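Local structure of exopolyphosphatase (Cytophaga hutchinsonii, 3MDQ) at residues F16-T21 with R66-E71; V77-T82 with V102-E107; S83-G88 with V106-G111. The protein probably hydrolyses inorganic polyphosphate from the chain end, releasing orthophosphate, as an exopolyphosphatase of the Ppx/GppA family. All blocks are in the same frame, centred on the assembly; numbering follows the deposited sequence. Where two conformers were deposited one is given.

Interaction 1 (F16-T21 with R66-E71); sequences FHLLIT and RVILDE
L18 and I20 of strand 16-21 pack obliquely against I68 and L69 of helix 66-71. The two branches of L18 divide the work. CD2 rests on the beta branch of I68, with L18 CD2 3.7 Å from I68 CG2. CD1 goes to the neighbouring residue, and L18 CD1 lies 3.8 Å from L69 CD2. With CG anti to the backbone N (chi1 173°), the fork of L18 is carried toward the helix. I20 reaches the same two residues through its far methyl. I20 CD1 sits 3.8 Å from I68 CG2 and 3.9 Å from L69 CD2. Each of these two helix methyls therefore touches both strand residues. The layer is the helix-on-sheet packing of an actin-like ATPase domain, the clan to which the Ppx/GppA family belongs. Segments 16-21 and 66-71 run nearly parallel, their axes 4° apart in direction and 10.0 Å apart at closest approach. No hydrogen bond crosses the contact. F65 also touches L18, and V74 touches both I20 and L69, so more apolar groups join this layer. On the helix, R66 grips D70 side-on. R66 NE lies 2.8 Å from D70 OD2 in a salt bridge, and R66 NH2 bonds D70 OD1.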
loop_
_atom_site.group_PDB
_atom_site.type_symbol
_atom_site.label_atom_id
_atom_site.label_comp_id
_atom_site.label_asym_id
_atom_site.label_seq_id
_atom_site.Cartn_x
_atom_site.Cartn_y
_atom_site.Cartn_z
ATOM N N PHE A 16 7.159 -4.722 -5.333
ATOM C CA PHE A 16 7.844 -3.538 -5.844
ATOM C C PHE A 16 7.045 -3.041 -7.038
ATOM O O PHE A 16 6.559 -3.841 -7.811
ATOM C CB PHE A 16 9.280 -3.850 -6.344
ATOM C CG PHE A 16 10.329 -4.006 -5.270
ATOM C CD1 PHE A 16 10.017 -4.229 -3.958
ATOM C CD2 PHE A 16 11.683 -3.993 -5.590
ATOM C CE1 PHE A 16 10.999 -4.359 -2.990
ATOM C CE2 PHE A 16 12.651 -4.163 -4.622
ATOM C CZ PHE A 16 12.299 -4.365 -3.311
ATOM N N HIS A 17 6.971 -1.716 -7.185
ATOM C CA HIS A 17 6.234 -1.089 -8.293
ATOM C C HIS A 17 7.123 -0.176 -9.072
ATOM O O HIS A 17 7.977 0.530 -8.495
ATOM C CB HIS A 17 5.069 -0.255 -7.748
ATOM C CG HIS A 17 4.059 -1.063 -7.007
ATOM N ND1 HIS A 17 2.976 -1.646 -7.631
ATOM C CD2 HIS A 17 3.991 -1.428 -5.704
ATOM C CE1 HIS A 17 2.274 -2.325 -6.729
ATOM N NE2 HIS A 17 2.863 -2.206 -5.557
ATOM N N LEU A 18 6.891 -0.120 -10.384
ATOM C CA LEU A 18 7.567 0.772 -11.289
ATOM C C LEU A 18 6.510 1.551 -12.075
ATOM O O LEU A 18 5.690 0.968 -12.741
ATOM C CB LEU A 18 8.454 0.022 -12.293
ATOM C CG LEU A 18 9.081 0.856 -13.413
ATOM C CD1 LEU A 18 10.069 1.964 -12.921
ATOM C CD2 LEU A 18 9.816 -0.104 -14.387
ATOM N N LEU A 19 6.571 2.871 -11.966
ATOM C CA LEU A 19 5.717 3.769 -12.722
ATOM C C LEU A 19 6.569 4.703 -13.577
ATOM O O LEU A 19 7.432 5.406 -13.051
ATOM C CB LEU A 19 4.883 4.614 -11.774
ATOM C CG LEU A 19 3.926 5.634 -12.404
ATOM C CD1 LEU A 19 2.798 4.938 -13.107
ATOM C CD2 LEU A 19 3.339 6.564 -11.282
ATOM N N ILE A 20 6.334 4.727 -14.887
ATOM C CA ILE A 20 7.015 5.631 -15.777
ATOM C C ILE A 20 5.963 6.483 -16.454
ATOM O O ILE A 20 4.994 5.938 -16.995
ATOM C CB ILE A 20 7.878 4.924 -16.839
ATOM C CG1 ILE A 20 8.946 4.079 -16.172
ATOM C CG2 ILE A 20 8.538 5.994 -17.790
ATOM C CD1 ILE A 20 9.770 3.148 -17.119
ATOM N N THR A 21 6.153 7.806 -16.378
ATOM C CA THR A 21 5.165 8.797 -16.822
ATOM C C THR A 21 5.824 9.781 -17.770
ATOM O O THR A 21 6.947 10.220 -17.533
ATOM C CB THR A 21 4.602 9.566 -15.593
ATOM O OG1 THR A 21 4.122 8.640 -14.601
ATOM C CG2 THR A 21 3.451 10.536 -15.991
ATOM N N ARG A 66 15.504 -1.596 -13.994
ATOM C CA ARG A 66 16.523 -0.749 -14.610
ATOM C C ARG A 66 16.485 -0.906 -16.138
ATOM O O ARG A 66 16.532 0.106 -16.872
ATOM C CB ARG A 66 17.894 -1.083 -14.043
ATOM C CG ARG A 66 19.063 -0.391 -14.745
ATOM C CD ARG A 66 19.211 1.079 -14.421
ATOM N NE ARG A 66 19.862 1.818 -15.505
ATOM C CZ ARG A 66 20.772 2.787 -15.394
ATOM N NH1 ARG A 66 21.372 3.080 -14.252
ATOM N NH2 ARG A 66 21.155 3.412 -16.494
ATOM N N VAL A 67 16.337 -2.143 -16.630
ATOM C CA VAL A 67 16.205 -2.326 -18.070
ATOM C C VAL A 67 15.014 -1.541 -18.610
ATOM O O VAL A 67 15.105 -0.897 -19.628
ATOM C CB VAL A 67 16.055 -3.809 -18.476
ATOM C CG1 VAL A 67 15.686 -3.913 -19.966
ATOM C CG2 VAL A 67 17.349 -4.582 -18.181
ATOM N N ILE A 68 13.870 -1.654 -17.940
ATOM C CA ILE A 68 12.653 -0.981 -18.429
ATOM C C ILE A 68 12.834 0.548 -18.412
ATOM O O ILE A 68 12.451 1.245 -19.342
ATOM C CB ILE A 68 11.410 -1.393 -17.610
ATOM C CG1 ILE A 68 11.119 -2.884 -17.755
ATOM C CG2 ILE A 68 10.210 -0.548 -18.056
ATOM C CD1 ILE A 68 10.198 -3.468 -16.732
ATOM N N LEU A 69 13.457 1.067 -17.367
ATOM C CA LEU A 69 13.761 2.506 -17.302
ATOM C C LEU A 69 14.608 2.942 -18.502
ATOM O O LEU A 69 14.360 3.965 -19.150
ATOM C CB LEU A 69 14.491 2.820 -15.988
ATOM C CG LEU A 69 13.625 2.817 -14.762
ATOM C CD1 LEU A 69 14.534 2.816 -13.480
ATOM C CD2 LEU A 69 12.687 4.047 -14.718
ATOM N N ASP A 70 15.656 2.179 -18.767
ATOM C CA ASP A 70 16.538 2.470 -19.866
ATOM C C ASP A 70 15.840 2.360 -21.219
ATOM O O ASP A 70 16.082 3.174 -22.130
ATOM C CB ASP A 70 17.774 1.541 -19.825
ATOM C CG ASP A 70 18.699 1.861 -18.647
ATOM O OD1 ASP A 70 18.765 3.078 -18.288
ATOM O OD2 ASP A 70 19.318 0.924 -18.086
ATOM N N GLU A 71 14.955 1.374 -21.342
ATOM C CA GLU A 71 14.198 1.175 -22.596
ATOM C C GLU A 71 13.246 2.340 -22.871
ATOM O O GLU A 71 12.776 2.482 -23.996
ATOM C CB GLU A 71 13.412 -0.130 -22.546
ATOM C CG GLU A 71 14.264 -1.296 -22.850
ATOM C CD GLU A 71 13.657 -2.668 -22.548
ATOM O OE1 GLU A 71 12.637 -2.753 -21.834
ATOM O OE2 GLU A 71 14.266 -3.654 -23.018
#

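Interaction 2 (V77-T82 with V102-E107); sequences VIATGT and VNIDVE
T80 pairs with E107 in parallel register, in the mixed five-stranded sheet. Strand 106-108 is its edge strand within the chain. Helices 83-87 and 91-102 lie in the connection from strand 76-81, a beta-alpha-beta crossover. Two backbone hydrogen bonds hold the pair, both made by E107. E107 N gives a bond of 2.8 Å to A79 O. It is nearly straight at 174° and runs almost along the C=O axis. The other goes from G81 N to E107 O at 2.9 Å, with the donor above the carbonyl plane. T80 sits between the two bonds, and T80 CA makes a CA-H...O contact of 3.2 Å with E107 O. Van der Waals contacts are few. A79 CB meets I104 CG2 at 3.7 Å. That branch of I104 is anti to its backbone N, while CG1 lies beside the N (chi1 -71°). V106 CG1 packs against the backbone of G81, 3.9 Å from G81 N. I9 and M11 of strand 5-11 touch A79 and V106, respectively. Among the charged groups, D105 turns to K99 of helix 91-102 for a salt bridge. Next to the E107 N to A79 O bond, on the I104 side, a water joins the two segments. The water accepts from A79 N at 2.9 Å and donates to D105 O at 2.6 Å.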
loop_
_atom_site.group_PDB
_atom_site.type_symbol
_atom_site.label_atom_id
_atom_site.label_comp_id
_atom_site.label_asym_id
_atom_site.label_seq_id
_atom_site.Cartn_x
_atom_site.Cartn_y
_atom_site.Cartn_z
ATOM N N VAL A 77 14.800 9.628 -12.108
ATOM C CA VAL A 77 14.401 8.398 -11.410
ATOM C C VAL A 77 14.429 8.639 -9.910
ATOM O O VAL A 77 15.349 9.288 -9.410
ATOM C CB VAL A 77 15.361 7.265 -11.722
ATOM C CG1 VAL A 77 14.917 5.995 -11.035
ATOM C CG2 VAL A 77 15.470 7.046 -13.237
ATOM N N ILE A 78 13.420 8.138 -9.198
ATOM C CA ILE A 78 13.443 8.136 -7.750
ATOM C C ILE A 78 12.898 6.820 -7.218
ATOM O O ILE A 78 11.788 6.402 -7.588
ATOM C CB ILE A 78 12.667 9.294 -7.144
ATOM C CG1 ILE A 78 12.768 9.226 -5.616
ATOM C CG2 ILE A 78 11.238 9.300 -7.639
ATOM C CD1 ILE A 78 12.043 10.312 -4.927
ATOM N N ALA A 79 13.668 6.204 -6.323
ATOM C CA ALA A 79 13.348 4.884 -5.768
ATOM C C ALA A 79 13.231 5.057 -4.265
ATOM O O ALA A 79 14.181 5.513 -3.639
ATOM C CB ALA A 79 14.457 3.868 -6.098
ATOM N N THR A 80 12.047 4.814 -3.705
ATOM C CA THR A 80 11.837 5.021 -2.296
ATOM C C THR A 80 11.913 3.656 -1.609
ATOM O O THR A 80 11.526 2.640 -2.160
ATOM C CB THR A 80 10.479 5.671 -1.989
ATOM O OG1 THR A 80 9.432 4.832 -2.498
ATOM C CG2 THR A 80 10.373 7.084 -2.605
ATOM N N GLY A 81 12.481 3.637 -0.431
ATOM C CA GLY A 81 12.452 2.463 0.439
ATOM C C GLY A 81 11.588 2.793 1.652
ATOM O O GLY A 81 11.789 3.825 2.287
ATOM N N THR A 82 10.661 1.900 1.998
ATOM C CA THR A 82 9.691 2.169 3.078
ATOM C C THR A 82 9.835 1.124 4.210
ATOM O O THR A 82 10.966 0.896 4.650
ATOM C CB THR A 82 8.288 2.259 2.523
ATOM O OG1 THR A 82 7.970 1.081 1.743
ATOM C CG2 THR A 82 8.165 3.579 1.673
ATOM N N VAL A 102 22.865 -1.355 -10.274
ATOM C CA VAL A 102 22.021 -0.634 -11.225
ATOM C C VAL A 102 22.159 0.903 -11.145
ATOM O O VAL A 102 21.483 1.655 -11.848
ATOM C CB VAL A 102 20.525 -1.041 -11.100
ATOM C CG1 VAL A 102 20.354 -2.518 -11.479
ATOM C CG2 VAL A 102 19.937 -0.734 -9.678
ATOM N N ASN A 103 23.062 1.380 -10.296
ATOM C CA ASN A 103 23.317 2.822 -10.175
ATOM C C ASN A 103 22.094 3.629 -9.863
ATOM O O ASN A 103 21.894 4.705 -10.423
ATOM C CB ASN A 103 24.029 3.357 -11.425
ATOM C CG ASN A 103 24.731 4.703 -11.164
ATOM O OD1 ASN A 103 25.151 4.978 -10.029
ATOM N ND2 ASN A 103 24.844 5.531 -12.186
ATOM N N ILE A 104 21.279 3.134 -8.931
ATOM C CA ILE A 104 20.094 3.841 -8.437
ATOM C C ILE A 104 20.367 4.065 -6.935
ATOM O O ILE A 104 20.818 3.143 -6.233
ATOM C CB ILE A 104 18.835 3.016 -8.685
ATOM C CG1 ILE A 104 18.507 2.976 -10.195
ATOM C CG2 ILE A 104 17.629 3.599 -7.890
ATOM C CD1 ILE A 104 17.448 1.947 -10.577
ATOM N N ASP A 105 20.095 5.274 -6.453
ATOM C CA ASP A 105 20.234 5.587 -5.020
ATOM C C ASP A 105 18.861 5.511 -4.370
ATOM O O ASP A 105 17.919 6.162 -4.780
ATOM C CB ASP A 105 20.908 6.947 -4.754
ATOM C CG ASP A 105 22.402 6.940 -5.144
ATOM O OD1 ASP A 105 23.297 6.485 -4.362
ATOM O OD2 ASP A 105 22.668 7.369 -6.257
ATOM N N VAL A 106 18.729 4.618 -3.413
ATOM C CA VAL A 106 17.485 4.447 -2.678
ATOM C C VAL A 106 17.296 5.608 -1.709
ATOM O O VAL A 106 18.213 5.916 -0.937
ATOM C CB VAL A 106 17.522 3.136 -1.916
ATOM C CG1 VAL A 106 16.233 2.948 -1.013
ATOM C CG2 VAL A 106 17.641 2.017 -2.889
ATOM N N GLU A 107 16.129 6.223 -1.745
ATOM C CA GLU A 107 15.712 7.260 -0.782
ATOM C C GLU A 107 14.854 6.576 0.294
ATOM O O GLU A 107 13.724 6.176 0.018
ATOM C CB GLU A 107 14.923 8.341 -1.502
ATOM C CG GLU A 107 14.411 9.452 -0.601
ATOM C CD GLU A 107 15.343 10.655 -0.543
ATOM O OE1 GLU A 107 15.744 11.139 -1.633
ATOM O OE2 GLU A 107 15.644 11.120 0.588
HETATM O O HOH W 1 16.139 7.681 -5.798
#

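Interaction 3 (S83-G88 with V106-G111); sequences SAVRSG and VEVIDG
The guanidinium of R86 has G111 N over one face and S83 N over the other. S83 N lies 3.5 Å above the plane, over the centre. G111 N is also 3.5 Å above its face, but offset toward the rim. At the edge, in plane, I109 O receives a hydrogen bond from R86 NH1 of 2.9 Å, with an N-H...O angle of 154°. The CG of R86 lies between the backbone N and the carbonyl carbon (chi1 70°), and from there the chain runs extended to NE, carrying the guanidinium to I109 O and G111. Two salt bridges, NH1 to E114 and NH2 to E160, add to the grip, and several partners probably fix the rotation of the group. R86 thus joins short helix 83-87, which follows strand 76-81, to the segment that leads from the neighbouring parallel strand 106-108 into helix 111-125 of the actin-like domain. An alanine here would probably leave I109 O without this donor and E114 and E160 without this positive partner. Closer to the backbone of helix 83-87 the contact is apolar. V108 points its CG1 at the root of the arginine, with V108 CG1 3.7 Å from R86 CB. V108 CG2 is 4.0 Å from V85 CG1. D110 N-caps helix 111-125, its OD1 accepting from R113 N.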
loop_
_atom_site.group_PDB
_atom_site.type_symbol
_atom_site.label_atom_id
_atom_site.label_comp_id
_atom_site.label_asym_id
_atom_site.label_seq_id
_atom_site.Cartn_x
_atom_site.Cartn_y
_atom_site.Cartn_z
ATOM N N SER A 83 8.746 0.570 4.752
ATOM C CA SER A 83 8.810 -0.169 6.032
ATOM C C SER A 83 9.935 -1.238 6.115
ATOM O O SER A 83 10.707 -1.252 7.073
ATOM C CB SER A 83 7.475 -0.853 6.279
ATOM O OG SER A 83 7.506 -1.551 7.511
ATOM N N ALA A 84 9.971 -2.184 5.196
ATOM C CA ALA A 84 10.953 -3.258 5.315
ATOM C C ALA A 84 12.390 -2.718 5.193
ATOM O O ALA A 84 13.307 -3.202 5.837
ATOM C CB ALA A 84 10.727 -4.352 4.283
ATOM N N VAL A 85 12.578 -1.700 4.377
ATOM C CA VAL A 85 13.908 -1.111 4.193
ATOM C C VAL A 85 14.305 -0.319 5.431
ATOM O O VAL A 85 15.360 -0.564 6.062
ATOM C CB VAL A 85 13.958 -0.234 2.946
ATOM C CG1 VAL A 85 15.318 0.480 2.822
ATOM C CG2 VAL A 85 13.666 -1.042 1.655
ATOM N N ARG A 86 13.461 0.584 5.899
ATOM C CA ARG A 86 13.847 1.389 7.055
ATOM C C ARG A 86 13.985 0.572 8.368
ATOM O O ARG A 86 14.764 0.958 9.243
ATOM C CB ARG A 86 12.913 2.596 7.244
ATOM C CG ARG A 86 11.553 2.288 7.673
ATOM C CD ARG A 86 10.665 3.571 7.729
ATOM N NE ARG A 86 9.291 3.160 7.881
ATOM C CZ ARG A 86 8.309 3.338 7.005
ATOM N NH1 ARG A 86 8.482 4.022 5.900
ATOM N NH2 ARG A 86 7.113 2.816 7.257
ATOM N N SER A 87 13.239 -0.532 8.457
ATOM C CA SER A 87 13.176 -1.377 9.615
ATOM C C SER A 87 14.378 -2.315 9.739
ATOM O O SER A 87 14.759 -2.707 10.845
ATOM C CB SER A 87 11.897 -2.227 9.509
ATOM O OG SER A 87 11.649 -2.896 10.715
ATOM N N GLY A 88 14.956 -2.691 8.598
ATOM C CA GLY A 88 15.998 -3.708 8.536
ATOM C C GLY A 88 17.343 -3.222 8.995
ATOM O O GLY A 88 17.852 -2.158 8.549
ATOM N N VAL A 106 18.729 4.618 -3.413
ATOM C CA VAL A 106 17.485 4.447 -2.678
ATOM C C VAL A 106 17.296 5.608 -1.709
ATOM O O VAL A 106 18.213 5.916 -0.937
ATOM C CB VAL A 106 17.522 3.136 -1.916
ATOM C CG1 VAL A 106 16.233 2.948 -1.013
ATOM C CG2 VAL A 106 17.641 2.017 -2.889
ATOM N N GLU A 107 16.129 6.223 -1.745
ATOM C CA GLU A 107 15.712 7.260 -0.782
ATOM C C GLU A 107 14.854 6.576 0.294
ATOM O O GLU A 107 13.724 6.176 0.018
ATOM C CB GLU A 107 14.923 8.341 -1.502
ATOM C CG GLU A 107 14.411 9.452 -0.601
ATOM C CD GLU A 107 15.343 10.655 -0.543
ATOM O OE1 GLU A 107 15.744 11.139 -1.633
ATOM O OE2 GLU A 107 15.644 11.120 0.588
ATOM N N VAL A 108 15.394 6.458 1.500
ATOM C CA VAL A 108 14.680 5.858 2.600
ATOM C C VAL A 108 13.784 6.937 3.206
ATOM O O VAL A 108 14.250 8.023 3.575
ATOM C CB VAL A 108 15.615 5.299 3.655
ATOM C CG1 VAL A 108 14.790 4.727 4.827
ATOM C CG2 VAL A 108 16.612 4.247 3.020
ATOM N N ILE A 109 12.488 6.657 3.238
ATOM C CA ILE A 109 11.538 7.631 3.805
ATOM C C ILE A 109 10.891 7.058 5.047
ATOM O O ILE A 109 10.555 5.843 5.110
ATOM C CB ILE A 109 10.500 8.102 2.778
ATOM C CG1 ILE A 109 9.684 6.939 2.289
ATOM C CG2 ILE A 109 11.186 8.850 1.556
ATOM C CD1 ILE A 109 8.392 7.356 1.481
ATOM N N ASP A 110 10.709 7.927 6.048
ATOM C CA ASP A 110 10.089 7.502 7.274
ATOM C C ASP A 110 8.564 7.372 7.102
ATOM O O ASP A 110 8.004 7.717 6.042
ATOM C CB ASP A 110 10.489 8.373 8.482
ATOM C CG ASP A 110 9.994 9.785 8.435
ATOM O OD1 ASP A 110 9.016 10.160 7.739
ATOM O OD2 ASP A 110 10.608 10.584 9.196
ATOM N N GLY A 111 7.925 6.782 8.088
ATOM C CA GLY A 111 6.489 6.500 8.000
ATOM C C GLY A 111 5.630 7.765 7.839
ATOM O O GLY A 111 4.682 7.743 7.033
#

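Overall arrangement
All three contacts belong to the five-stranded sheet and the helices next to it. Along the chain, interaction 1 closes before the other two open. Helix 52-71 then leads into strand 76-81 of interaction 2. Interactions 2 and 3 both end on strand 106-108 and share V106 and E107. Their centres are about 11 Å apart, and G81 O probably bonds I109 N between them. Interactions 1 and 2 have centres about 12 Å apart and touch where R66 NH1 meets V102 O. Interactions 1 and 3 do not touch, with nearest atoms about 6 Å apart. Interaction 2 thus lies between the packing of helix 52-71 and the contact of helix 83-87, tying consecutive parts of one actin-like domain around the sheet edge.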